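Local coordinates for ADP/ATP-dependent NAD(P)H-hydrate dehydratase (Bacillus subtilis, PDB 3RPZ), which catalyses the ADP- or ATP-dependent dehydration of NADH and NADPH hydrates, a reaction that restores these damaged cofactors to their normal form, at residues Ala101-Pro106 and Met224-Leu229; Thr32-Ala37 and Lys60-Thr65; Val128-Gly133 and Val147-His152; Ala53-Leu58 and Ile270-Trp275. All blocks are in the same frame, centred on the assembly; numbering follows the deposited sequence.

Interaction 1: residues Ala101-Pro106 and Met224-Leu229. With NPW (beta-6-hydroxy-1,4,5,6-tetrahydronicotinamide adenine dinucleotide phosphate), chain D.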
# COMPACT_ATOMS: atom_id res chain seq x y z
N ALA A 101 -5.18 -17.29 22.13
CA ALA A 101 -4.24 -16.41 22.82
C ALA A 101 -4.76 -14.99 22.65
O ALA A 101 -5.44 -14.71 21.64
CB ALA A 101 -2.81 -16.54 22.26
N ILE A 102 -4.42 -14.09 23.55
CA ILE A 102 -4.88 -12.70 23.53
C ILE A 102 -3.68 -11.80 23.83
O ILE A 102 -2.91 -12.11 24.76
CB ILE A 102 -5.97 -12.45 24.58
CG1 ILE A 102 -7.15 -13.40 24.34
CG2 ILE A 102 -6.39 -10.96 24.61
CD1 ILE A 102 -8.23 -13.35 25.43
N ALA A 103 -3.54 -10.69 23.12
CA ALA A 103 -2.61 -9.64 23.47
C ALA A 103 -3.34 -8.35 23.64
O ALA A 103 -4.25 -8.04 22.88
CB ALA A 103 -1.53 -9.47 22.39
N ILE A 104 -2.91 -7.55 24.62
CA ILE A 104 -3.50 -6.24 24.89
C ILE A 104 -2.39 -5.22 25.17
O ILE A 104 -1.41 -5.54 25.82
CB ILE A 104 -4.52 -6.27 26.07
CG1 ILE A 104 -5.15 -4.91 26.31
CG2 ILE A 104 -3.96 -6.80 27.28
CD1 ILE A 104 -6.54 -4.85 27.06
N GLY A 105 -2.52 -4.02 24.61
CA GLY A 105 -1.73 -2.88 25.05
C GLY A 105 -1.09 -1.98 24.02
O GLY A 105 -0.96 -0.80 24.30
N PRO A 106 -0.56 -2.54 22.90
CA PRO A 106 0.15 -1.65 21.97
C PRO A 106 -0.70 -0.49 21.50
O PRO A 106 -1.81 -0.71 21.05
CB PRO A 106 0.62 -2.58 20.87
CG PRO A 106 0.71 -3.94 21.52
CD PRO A 106 -0.45 -3.95 22.49
N MET A 224 4.13 -10.79 17.09
CA MET A 224 4.84 -12.03 16.82
C MET A 224 4.67 -13.07 17.95
O MET A 224 4.42 -14.25 17.72
CB MET A 224 6.31 -11.77 16.54
CG MET A 224 6.54 -11.06 15.25
SD MET A 224 8.29 -10.68 14.94
CE MET A 224 9.03 -12.28 14.96
N ILE A 225 4.77 -12.61 19.21
CA ILE A 225 4.52 -13.51 20.34
C ILE A 225 3.09 -14.08 20.27
O ILE A 225 2.88 -15.28 20.45
CB ILE A 225 4.76 -12.83 21.67
CG1 ILE A 225 6.21 -12.35 21.78
CG2 ILE A 225 4.56 -13.80 22.82
CD1 ILE A 225 6.50 -11.41 23.00
N LEU A 226 2.12 -13.22 19.98
CA LEU A 226 0.74 -13.63 19.92
C LEU A 226 0.52 -14.74 18.89
O LEU A 226 -0.09 -15.74 19.16
CB LEU A 226 -0.14 -12.43 19.58
CG LEU A 226 -1.65 -12.70 19.47
CD1 LEU A 226 -2.22 -13.21 20.80
CD2 LEU A 226 -2.40 -11.43 19.00
N GLY A 227 1.04 -14.55 17.69
CA GLY A 227 0.91 -15.59 16.67
C GLY A 227 1.67 -16.86 17.05
O GLY A 227 1.15 -17.98 16.88
N MET A 228 2.90 -16.72 17.57
CA MET A 228 3.66 -17.92 17.89
C MET A 228 3.02 -18.75 18.99
O MET A 228 3.07 -19.98 18.99
CB MET A 228 5.13 -17.61 18.11
CG MET A 228 5.90 -17.46 16.62
SD MET A 228 7.59 -17.15 17.01
CE MET A 228 7.91 -16.22 15.52
N LEU A 229 2.31 -18.10 19.90
CA LEU A 229 1.56 -18.83 20.95
C LEU A 229 0.49 -19.73 20.36
O LEU A 229 0.04 -20.70 21.01
CB LEU A 229 0.90 -17.85 21.93
CG LEU A 229 1.85 -17.19 22.92
CD1 LEU A 229 1.15 -15.96 23.54
CD2 LEU A 229 2.30 -18.19 24.00
P NPW D . 14.90 7.66 27.97
O1 NPW D . 13.94 8.80 28.21
O2 NPW D . 15.28 7.36 26.55
O3 NPW D . 16.14 7.68 28.88
PA NPW D . 7.28 5.30 26.94
PB NPW D . 6.85 4.20 24.28
C1A NPW D . 12.68 4.50 28.61
C1B NPW D . 3.03 3.27 21.70
N1C NPW D . 3.73 3.29 20.43
N1D NPW D . 16.90 1.65 28.24
C2A NPW D . 12.94 5.88 27.99
O2A NPW D . 14.16 6.34 28.54
C2B NPW D . 3.35 2.06 22.58
O2B NPW D . 2.73 0.88 22.14
C2C NPW D . 3.15 3.46 19.27
C2D NPW D . 16.63 2.70 29.02
C3A NPW D . 11.73 6.67 28.44
O3A NPW D . 11.84 7.15 29.80
C3B NPW D . 2.78 2.61 23.91
O3B NPW D . 1.36 2.37 23.90
C3C NPW D . 3.59 3.64 18.06
N3D NPW D . 15.51 3.43 29.09
C4B NPW D . 3.08 4.11 23.81
O4B NPW D . 3.43 4.41 22.43
C4C NPW D . 5.10 3.74 17.92
C4D NPW D . 14.58 2.95 28.25
O4D NPW D . 11.26 4.36 28.55
C4E NPW D . 10.64 5.61 28.39
C5A NPW D . 14.76 1.86 27.36
C5B NPW D . 4.24 4.55 24.70
O5B NPW D . 5.36 3.67 24.55
C5C NPW D . 5.71 4.13 19.25
C5E NPW D . 9.92 5.58 27.04
O5E NPW D . 8.76 4.77 27.17
C6C NPW D . 5.22 3.20 20.40
O6C NPW D . 5.62 1.84 20.23
C6D NPW D . 16.01 1.15 27.35
N6D NPW D . 16.32 0.12 26.60
N7A NPW D . 13.66 1.62 26.56
C7C NPW D . 2.75 3.67 16.90
N7C NPW D . 3.31 3.82 15.71
O7C NPW D . 1.50 3.61 17.02
C8A NPW D . 12.76 2.60 26.96
N9A NPW D . 13.36 3.37 27.99
OA1 NPW D . 7.11 6.69 27.40
OA2 NPW D . 6.55 4.21 27.55
OA3 NPW D . 7.11 5.37 25.34
OB1 NPW D . 7.71 3.03 24.48
OB2 NPW D . 6.93 4.93 22.98
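Strand 101-104, carrying Ala101 and Ala103, runs almost exactly against the direction of helix 224-229, with short-segment axes 8.1 Å apart and at 171°; Ala103 and Leu226 form the closest pair of CA atoms, at 6.3 Å. Such an approach shows how small residues let a helix settle on a sheet. Leu226 does most of the touching. Its CG stands opposite the backbone N (chi1 180°), which carries the two methyl branches to the strand. CD1 lies over the flat face of the peptide between Ala101 and Ile102, 3.6 Å from Ala101 C, and also meets Ala101 CB at 3.7 Å. The other branch, CD2, reaches Ala103 CB at 4.0 Å. One helical turn on, Leu229 adds its CB against Ala101 CB at 3.9 Å. In the ribokinase-like fold of this family, the helix is one of those covering the central sheet, and Leu226 and Leu229 also touch Ile129 of the next strand. Between these two segments the contact is made by apolar side chains packing on the strand. Beyond the strand the chain enters the substrate pocket, where Pro106 CA approaches ribose hydroxyl O2B of the bound NADPH hydrate at 3.6 Å; Asp219, near the start of the same helix 217-231, bonds to this ligand.

Interaction 2: residues Thr32-Ala37 and Lys60-Thr65. With NPW (beta-6-hydroxy-1,4,5,6-tetrahydronicotinamide adenine dinucleotide phosphate), chain B.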
# COMPACT_ATOMS: atom_id res chain seq x y z
N THR A 32 -7.76 -18.93 16.72
CA THR A 32 -8.11 -17.53 16.55
C THR A 32 -7.52 -16.74 17.69
O THR A 32 -7.78 -17.05 18.85
CB THR A 32 -9.61 -17.33 16.52
OG1 THR A 32 -10.17 -18.15 15.45
CG2 THR A 32 -9.94 -15.86 16.26
N ALA A 33 -6.69 -15.77 17.38
CA ALA A 33 -6.10 -14.85 18.35
C ALA A 33 -6.88 -13.56 18.41
O ALA A 33 -7.51 -13.18 17.43
CB ALA A 33 -4.64 -14.57 18.01
N LEU A 34 -6.86 -12.91 19.57
CA LEU A 34 -7.41 -11.58 19.75
C LEU A 34 -6.30 -10.61 20.05
O LEU A 34 -5.51 -10.84 20.97
CB LEU A 34 -8.41 -11.58 20.88
CG LEU A 34 -9.09 -10.25 21.18
CD1 LEU A 34 -9.99 -9.71 20.05
CD2 LEU A 34 -9.91 -10.35 22.48
N LEU A 35 -6.29 -9.49 19.33
CA LEU A 35 -5.36 -8.39 19.54
C LEU A 35 -6.15 -7.14 19.92
O LEU A 35 -6.97 -6.66 19.12
CB LEU A 35 -4.55 -8.09 18.27
CG LEU A 35 -3.66 -6.85 18.35
CD1 LEU A 35 -2.55 -6.94 19.36
CD2 LEU A 35 -3.06 -6.55 16.97
N LEU A 36 -5.88 -6.62 21.11
CA LEU A 36 -6.52 -5.43 21.66
C LEU A 36 -5.48 -4.32 21.64
O LEU A 36 -4.57 -4.28 22.44
CB LEU A 36 -7.10 -5.70 23.05
CG LEU A 36 -8.18 -6.75 23.12
CD1 LEU A 36 -8.67 -6.89 24.56
CD2 LEU A 36 -9.40 -6.40 22.21
N ALA A 37 -5.58 -3.44 20.64
CA ALA A 37 -4.48 -2.51 20.35
C ALA A 37 -4.98 -1.37 19.50
O ALA A 37 -5.98 -1.51 18.79
CB ALA A 37 -3.33 -3.24 19.59
N LYS A 60 -6.52 -17.48 12.63
CA LYS A 60 -7.28 -16.28 12.39
C LYS A 60 -6.87 -15.22 13.38
O LYS A 60 -6.41 -15.54 14.47
CB LYS A 60 -8.80 -16.51 12.48
CG LYS A 60 -9.35 -17.30 11.27
CD LYS A 60 -10.86 -17.18 11.07
CE LYS A 60 -11.57 -17.88 12.09
NZ LYS A 60 -13.10 -17.47 11.92
N LEU A 61 -7.09 -13.96 13.03
CA LEU A 61 -6.87 -12.85 13.97
C LEU A 61 -8.07 -11.94 13.98
O LEU A 61 -8.54 -11.48 12.91
CB LEU A 61 -5.64 -12.03 13.55
CG LEU A 61 -5.33 -10.81 14.42
CD1 LEU A 61 -4.92 -11.23 15.83
CD2 LEU A 61 -4.26 -9.88 13.79
N VAL A 62 -8.58 -11.68 15.17
CA VAL A 62 -9.58 -10.65 15.43
C VAL A 62 -8.87 -9.46 16.08
O VAL A 62 -8.17 -9.67 17.07
CB VAL A 62 -10.69 -11.19 16.33
CG1 VAL A 62 -11.69 -10.09 16.70
CG2 VAL A 62 -11.40 -12.36 15.63
N ILE A 63 -9.03 -8.27 15.53
CA ILE A 63 -8.44 -7.05 16.11
C ILE A 63 -9.57 -6.27 16.76
O ILE A 63 -10.54 -5.90 16.08
CB ILE A 63 -7.73 -6.24 15.06
CG1 ILE A 63 -6.58 -7.07 14.42
CG2 ILE A 63 -7.15 -4.97 15.72
CD1 ILE A 63 -5.81 -6.32 13.31
N GLY A 64 -9.46 -6.08 18.07
CA GLY A 64 -10.40 -5.24 18.82
C GLY A 64 -9.79 -3.86 18.97
O GLY A 64 -8.92 -3.61 19.81
N THR A 65 -10.23 -2.95 18.14
CA THR A 65 -9.69 -1.58 18.11
C THR A 65 -10.83 -0.63 17.85
O THR A 65 -11.93 -1.03 17.48
CB THR A 65 -8.58 -1.46 17.13
OG1 THR A 65 -7.87 -0.18 17.35
CG2 THR A 65 -9.07 -1.49 15.66
P NPW B . -12.80 -26.39 14.24
O1 NPW B . -13.60 -25.53 15.19
O2 NPW B . -11.45 -25.89 13.84
O3 NPW B . -12.74 -27.87 14.64
PA NPW B . -16.68 -20.56 10.30
PB NPW B . -14.85 -18.89 8.78
C1A NPW B . -14.63 -25.86 10.83
C1B NPW B . -15.18 -14.65 6.75
N1C NPW B . -13.75 -14.41 6.75
N1D NPW B . -11.67 -29.52 8.85
C2A NPW B . -14.00 -25.34 12.13
O2A NPW B . -13.68 -26.49 12.90
C2B NPW B . -15.65 -15.72 5.77
O2B NPW B . -15.67 -15.27 4.44
C2C NPW B . -13.21 -13.23 6.63
C2D NPW B . -12.46 -29.54 9.93
C3A NPW B . -15.12 -24.51 12.72
O3A NPW B . -16.12 -25.30 13.39
C3B NPW B . -17.06 -15.96 6.36
O3B NPW B . -17.92 -14.94 5.85
C3C NPW B . -11.99 -12.78 6.73
N3D NPW B . -13.22 -28.54 10.42
C4B NPW B . -16.82 -15.76 7.87
O4B NPW B . -15.52 -15.12 8.04
C4C NPW B . -10.94 -13.82 7.10
C4D NPW B . -13.14 -27.45 9.65
O4D NPW B . -15.46 -24.78 10.40
C4E NPW B . -15.73 -23.91 11.47
C5A NPW B . -12.31 -27.31 8.51
C5B NPW B . -16.80 -17.08 8.65
O5B NPW B . -15.97 -18.04 8.00
C5C NPW B . -11.61 -14.99 7.79
C5E NPW B . -15.13 -22.55 11.11
O5E NPW B . -15.94 -21.95 10.11
C6C NPW B . -12.80 -15.54 6.95
O6C NPW B . -12.39 -16.06 5.69
C6D NPW B . -11.51 -28.43 8.07
N6D NPW B . -10.71 -28.46 7.02
N7A NPW B . -12.36 -26.05 7.94
C7C NPW B . -11.60 -11.43 6.43
N7C NPW B . -10.32 -11.10 6.52
O7C NPW B . -12.47 -10.57 6.14
C8A NPW B . -13.25 -25.38 8.77
N9A NPW B . -13.70 -26.27 9.78
OA1 NPW B . -17.18 -20.37 11.67
OA2 NPW B . -17.60 -20.64 9.18
OA3 NPW B . -15.54 -19.44 10.11
OB1 NPW B . -14.45 -19.94 7.84
OB2 NPW B . -13.79 -17.98 9.32
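The hydroxyl of Thr65 donates to Ala37 O, with OG1 2.7 Å from the acceptor, in the carbonyl plane and on a lone pair; this bond ties the two segments together just past strand 32-36. Behind it the two strands pair in parallel, bonds passing back and forth: Ala33 N to Lys60 O, Val62 N to Ala33 O, Leu35 N to Val62 O and Gly64 N to Leu35 O, before a weak link from Ala37 N to Gly64 O. This is the pairing of a beta-alpha-beta unit, whose crossover is helix 44-54. On one face Leu34 CD1 packs on Val62 CG1 at 3.8 Å, and Leu36 CD2 sits 3.7 Å from Gly64 CA, where a CB would collide with it. On the other face Leu61 CD1 lies 4.0 Å from Ala33 CB, and Leu226 of helix 217-231 covers both.

Lys60 starts beside Thr32, its CE 3.6 Å from Thr32 OG1, then bends at chi3 (-71°) so that NZ reaches phosphate oxygen OB2 of the NADPH hydrate at 2.7 Å. A leucine in its place has no amine to give, and the charge of the diphosphate would probably be less well balanced. Asp219 and His152 of the third subunit bind the same ligand, so the pocket is shared, and this strand probably contributes a positive charge that offsets the diphosphate.

Interaction 3: residues Val128-Gly133 and Val147-His152. With NPW (beta-6-hydroxy-1,4,5,6-tetrahydronicotinamide adenine dinucleotide phosphate), chain D.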
# COMPACT_ATOMS: atom_id res chain seq x y z
N VAL A 128 -2.03 -14.91 27.74
CA VAL A 128 -2.32 -13.47 27.59
C VAL A 128 -1.02 -12.72 27.62
O VAL A 128 -0.19 -12.95 28.52
CB VAL A 128 -3.27 -12.98 28.68
CG1 VAL A 128 -3.42 -11.42 28.64
CG2 VAL A 128 -4.64 -13.66 28.53
N ILE A 129 -0.81 -11.83 26.66
CA ILE A 129 0.32 -10.92 26.62
C ILE A 129 -0.13 -9.52 26.96
O ILE A 129 -1.15 -9.03 26.45
CB ILE A 129 0.91 -10.83 25.20
CG1 ILE A 129 1.33 -12.21 24.68
CG2 ILE A 129 2.04 -9.82 25.11
CD1 ILE A 129 1.28 -12.29 23.11
N LEU A 130 0.57 -8.89 27.89
CA LEU A 130 0.35 -7.50 28.26
C LEU A 130 1.57 -6.70 27.87
O LEU A 130 2.70 -7.05 28.22
CB LEU A 130 0.09 -7.30 29.76
CG LEU A 130 -1.00 -8.18 30.36
CD1 LEU A 130 -1.18 -7.85 31.85
CD2 LEU A 130 -2.31 -8.11 29.63
N ASP A 131 1.35 -5.61 27.15
CA ASP A 131 2.39 -4.74 26.65
C ASP A 131 1.98 -3.29 26.80
O ASP A 131 0.79 -3.00 26.88
CB ASP A 131 2.67 -5.04 25.15
CG ASP A 131 3.84 -4.31 24.59
OD1 ASP A 131 4.80 -4.02 25.33
OD2 ASP A 131 3.78 -4.00 23.37
N ALA A 132 2.95 -2.41 26.78
CA ALA A 132 2.68 -0.98 26.49
C ALA A 132 1.63 -0.38 27.45
O ALA A 132 1.86 -0.39 28.64
CB ALA A 132 2.33 -0.82 24.99
N GLY A 133 0.53 0.14 26.93
CA GLY A 133 -0.47 0.77 27.78
C GLY A 133 -1.17 -0.14 28.75
O GLY A 133 -1.83 0.36 29.65
N VAL A 147 0.71 -15.55 31.79
CA VAL A 147 0.63 -14.13 31.57
C VAL A 147 2.02 -13.70 31.18
O VAL A 147 2.99 -13.99 31.91
CB VAL A 147 0.13 -13.40 32.79
CG1 VAL A 147 0.19 -11.89 32.61
CG2 VAL A 147 -1.31 -13.89 33.16
N ILE A 148 2.16 -13.02 30.05
CA ILE A 148 3.45 -12.63 29.50
C ILE A 148 3.52 -11.13 29.40
O ILE A 148 2.75 -10.50 28.65
CB ILE A 148 3.65 -13.29 28.10
CG1 ILE A 148 3.60 -14.82 28.18
CG2 ILE A 148 4.94 -12.77 27.38
CD1 ILE A 148 2.98 -15.44 26.90
N LEU A 149 4.39 -10.51 30.21
CA LEU A 149 4.59 -9.08 30.22
C LEU A 149 5.78 -8.74 29.36
O LEU A 149 6.82 -9.39 29.49
CB LEU A 149 4.84 -8.60 31.66
CG LEU A 149 3.84 -9.10 32.73
CD1 LEU A 149 4.20 -8.46 34.07
CD2 LEU A 149 2.39 -8.77 32.33
N THR A 150 5.70 -7.70 28.54
CA THR A 150 6.78 -7.35 27.62
C THR A 150 7.32 -5.92 27.78
O THR A 150 7.35 -5.16 26.84
CB THR A 150 6.39 -7.64 26.17
OG1 THR A 150 5.33 -6.75 25.76
CG2 THR A 150 5.93 -9.08 25.94
N PRO A 151 7.74 -5.55 28.99
CA PRO A 151 8.27 -4.22 29.21
C PRO A 151 9.64 -3.96 28.60
O PRO A 151 10.56 -4.78 28.69
CB PRO A 151 8.38 -4.15 30.73
CG PRO A 151 8.72 -5.55 31.12
CD PRO A 151 7.85 -6.38 30.20
N HIS A 152 9.80 -2.75 28.09
CA HIS A 152 11.14 -2.18 28.02
C HIS A 152 11.52 -1.64 29.39
O HIS A 152 10.71 -1.63 30.33
CB HIS A 152 11.25 -1.14 26.90
CG HIS A 152 10.37 0.05 27.05
ND1 HIS A 152 10.28 0.82 28.20
CD2 HIS A 152 9.59 0.66 26.12
CE1 HIS A 152 9.41 1.80 27.99
NE2 HIS A 152 9.00 1.74 26.72
P NPW D . 14.90 7.66 27.97
O1 NPW D . 13.94 8.80 28.21
O2 NPW D . 15.28 7.36 26.55
O3 NPW D . 16.14 7.68 28.88
PA NPW D . 7.28 5.30 26.94
PB NPW D . 6.85 4.20 24.28
C1A NPW D . 12.68 4.50 28.61
C1B NPW D . 3.03 3.27 21.70
N1C NPW D . 3.73 3.29 20.43
N1D NPW D . 16.90 1.65 28.24
C2A NPW D . 12.94 5.88 27.99
O2A NPW D . 14.16 6.34 28.54
C2B NPW D . 3.35 2.06 22.58
O2B NPW D . 2.73 0.88 22.14
C2C NPW D . 3.15 3.46 19.27
C2D NPW D . 16.63 2.70 29.02
C3A NPW D . 11.73 6.67 28.44
O3A NPW D . 11.84 7.15 29.80
C3B NPW D . 2.78 2.61 23.91
O3B NPW D . 1.36 2.37 23.90
C3C NPW D . 3.59 3.64 18.06
N3D NPW D . 15.51 3.43 29.09
C4B NPW D . 3.08 4.11 23.81
O4B NPW D . 3.43 4.41 22.43
C4C NPW D . 5.10 3.74 17.92
C4D NPW D . 14.58 2.95 28.25
O4D NPW D . 11.26 4.36 28.55
C4E NPW D . 10.64 5.61 28.39
C5A NPW D . 14.76 1.86 27.36
C5B NPW D . 4.24 4.55 24.70
O5B NPW D . 5.36 3.67 24.55
C5C NPW D . 5.71 4.13 19.25
C5E NPW D . 9.92 5.58 27.04
O5E NPW D . 8.76 4.77 27.17
C6C NPW D . 5.22 3.20 20.40
O6C NPW D . 5.62 1.84 20.23
C6D NPW D . 16.01 1.15 27.35
N6D NPW D . 16.32 0.12 26.60
N7A NPW D . 13.66 1.62 26.56
C7C NPW D . 2.75 3.67 16.90
N7C NPW D . 3.31 3.82 15.71
O7C NPW D . 1.50 3.61 17.02
C8A NPW D . 12.76 2.60 26.96
N9A NPW D . 13.36 3.37 27.99
OA1 NPW D . 7.11 6.69 27.40
OA2 NPW D . 6.55 4.21 27.55
OA3 NPW D . 7.11 5.37 25.34
OB1 NPW D . 7.71 3.03 24.48
OB2 NPW D . 6.93 4.93 22.98
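Val147 meets the neighbouring strand through its CA, close to Val128 O, and its CG1, near Leu130 CD1. Ile148 then takes two of the three backbone bonds that fix the parallel pairing here, its N donating to Val128 O at 2.8 Å and its O accepting from Leu130 N at 2.8 Å. Leu149 lies alongside Leu130 and points the same way, CD2 against Leu130 CD1 at 3.7 Å.

At Thr150 a third bond follows, Thr150 N to Leu130 O at 3.1 Å. With chi1 at 67°, OG1 stands between backbone N and carbonyl carbon, 2.8 Å from Asp131 OD1, a weak and unsettled bond, while CG2 rests against Ile129. The carboxylate is held more firmly through OD2 by Thr222, and its side chain is about 4 Å from a magnesium ion. Past Pro151, His152 occupies the N-cap of helix 153-160, its backbone N bonded to Glu155. Its NE2 donates to phosphate oxygen OB1 of the NADPH hydrate at 2.9 Å, and adenine atom C8A lies 3.3 Å above one ring face, toward the rim. An alanine here lacks the ring and its NE2, so OB1 would probably lose a donor and the adenine would be freer to shift.

Lys27 of the second subunit packs on His152, which AMP also touches. Residues gathered at the C-terminal ends of parallel strands around a nucleotide and a magnesium ion are characteristic of the ribokinase-like active site.

Interaction 4: residues Ala53-Leu58 and Ile270-Trp275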
# COMPACT_ATOMS: atom_id res chain seq x y z
N ALA A 53 1.44 -10.67 14.18
CA ALA A 53 0.65 -11.81 14.60
C ALA A 53 0.30 -12.71 13.41
O ALA A 53 0.49 -13.93 13.49
CB ALA A 53 -0.58 -11.34 15.38
N MET A 54 -0.25 -12.11 12.36
CA MET A 54 -0.70 -12.94 11.24
C MET A 54 0.45 -13.56 10.51
O MET A 54 0.30 -14.64 9.92
CB MET A 54 -1.66 -12.19 10.32
CG MET A 54 -2.89 -11.70 11.04
SD MET A 54 -4.33 -11.53 9.95
CE MET A 54 -4.72 -13.22 9.80
N ARG A 55 1.62 -12.92 10.51
CA ARG A 55 2.83 -13.52 9.96
C ARG A 55 3.34 -14.68 10.77
O ARG A 55 4.18 -15.44 10.28
CB ARG A 55 3.92 -12.46 9.88
CG ARG A 55 3.84 -11.52 8.70
CD ARG A 55 4.18 -12.21 7.40
NE ARG A 55 4.33 -11.29 6.32
CZ ARG A 55 4.17 -11.58 5.04
NH1 ARG A 55 3.79 -12.75 4.64
NH2 ARG A 55 4.39 -10.63 4.14
N SER A 56 2.93 -14.82 12.03
CA SER A 56 3.55 -15.72 12.97
C SER A 56 2.79 -16.98 13.27
O SER A 56 2.89 -17.56 14.35
CB SER A 56 3.95 -14.98 14.23
OG SER A 56 4.96 -14.02 13.90
N GLY A 57 2.01 -17.47 12.31
CA GLY A 57 1.53 -18.84 12.35
C GLY A 57 0.18 -19.13 13.02
O GLY A 57 -0.16 -20.29 13.19
N LEU A 58 -0.57 -18.09 13.37
CA LEU A 58 -1.95 -18.26 13.85
C LEU A 58 -2.86 -18.76 12.71
O LEU A 58 -2.44 -18.88 11.55
CB LEU A 58 -2.44 -17.00 14.55
CG LEU A 58 -2.34 -15.68 13.74
CD1 LEU A 58 -3.18 -15.74 12.44
CD2 LEU A 58 -2.83 -14.51 14.59
N ILE A 270 10.15 -9.43 6.42
CA ILE A 270 11.42 -10.20 6.39
C ILE A 270 11.25 -11.57 7.02
O ILE A 270 11.90 -12.55 6.64
CB ILE A 270 12.53 -9.39 7.19
CG1 ILE A 270 12.88 -8.13 6.39
CG2 ILE A 270 13.80 -10.19 7.56
CD1 ILE A 270 13.60 -7.04 7.23
N LEU A 271 10.34 -11.68 7.99
CA LEU A 271 10.16 -12.91 8.77
C LEU A 271 9.93 -14.15 7.91
O LEU A 271 10.43 -15.22 8.23
CB LEU A 271 9.06 -12.73 9.79
CG LEU A 271 8.75 -13.89 10.70
CD1 LEU A 271 9.96 -14.23 11.62
CD2 LEU A 271 7.54 -13.54 11.58
N PRO A 272 9.13 -14.04 6.83
CA PRO A 272 8.91 -15.28 6.04
C PRO A 272 10.19 -15.99 5.60
O PRO A 272 10.29 -17.21 5.72
CB PRO A 272 8.08 -14.77 4.85
CG PRO A 272 7.27 -13.65 5.43
CD PRO A 272 8.29 -12.95 6.34
N ARG A 273 11.16 -15.22 5.11
CA ARG A 273 12.41 -15.78 4.63
C ARG A 273 13.33 -16.17 5.80
O ARG A 273 14.03 -17.20 5.72
CB ARG A 273 13.12 -14.82 3.67
CG ARG A 273 12.54 -14.81 2.29
CD ARG A 273 13.35 -13.89 1.31
NE ARG A 273 12.73 -13.94 -0.01
CZ ARG A 273 13.01 -14.84 -0.94
NH1 ARG A 273 13.93 -15.77 -0.72
NH2 ARG A 273 12.36 -14.80 -2.10
N VAL A 274 13.33 -15.36 6.84
CA VAL A 274 14.15 -15.67 8.01
C VAL A 274 13.69 -16.94 8.68
O VAL A 274 14.49 -17.85 8.96
CB VAL A 274 14.19 -14.49 8.94
CG1 VAL A 274 14.78 -14.87 10.31
CG2 VAL A 274 14.97 -13.32 8.32
N TRP A 275 12.39 -17.10 8.89
CA TRP A 275 11.88 -18.28 9.54
C TRP A 275 12.20 -19.52 8.70
O TRP A 275 12.58 -20.55 9.24
CB TRP A 275 10.35 -18.11 9.76
CG TRP A 275 9.62 -19.12 10.58
CD1 TRP A 275 9.87 -20.44 10.74
CD2 TRP A 275 8.49 -18.82 11.38
NE1 TRP A 275 8.92 -21.03 11.58
CE2 TRP A 275 8.07 -20.03 11.99
CE3 TRP A 275 7.78 -17.66 11.62
CZ2 TRP A 275 6.95 -20.07 12.85
CZ3 TRP A 275 6.69 -17.71 12.46
CH2 TRP A 275 6.29 -18.91 13.05
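Arg55 reaches Pro272 by two successive turns of its side chain: CG lies beside the backbone N (chi1 -81°), and a bend at chi2 (-71°) lays the guanidinium across the proline. Pro272 CG then sits over one face of that flat group, toward its rim, 3.7 Å from Arg55 CZ, the two side chains crossing at about a right angle. Trp275 holds its CG opposite the backbone N (chi1 -172°), so that the indole extends to the other segment and meets Ser56 CA with its edge, CZ3 being 3.8 Å away. Between these, Leu271 CD2 fits against Ser56 OG at 3.5 Å and Arg55 CB at 4.1 Å. The hydroxyl itself bonds back to Gly52 O of helix 44-54. In the fold, this is where the end of crossover helix 44-54, with the turn that leads to strand 60-65, packs against the C-terminal helix 264-277. A CB on Gly57, the next residue of that turn, would point toward Trp275. The seam also reaches the subunit interface: Arg55 NH1 forms a salt bridge with Glu266 and a hydrogen bond to Thr261 O, both of the third subunit, while the Trp275 ring meets His260 of that subunit.

Interactions 1, 2 and 3 share one mixed sheet, in which strand 101-104 stands between strands 32-36 and 128-130; the centre of interaction 1 is about 9 Å from those of both 2 and 3, which are about 15 Å from each other. Interaction 4, its centre about 13 Å from that of interaction 1, packs against helix 217-231 through Met224 and Met228 and also touches interaction 2; that helix lies between the sheet and helix 264-277. Along the chain, interaction 2 is complete before interaction 1 begins, interaction 3 falls within the span of interaction 1, and interactions 2 and 4 interleave. Interactions 2 and 3 reach different NADPH hydrates, in pockets completed by different subunits.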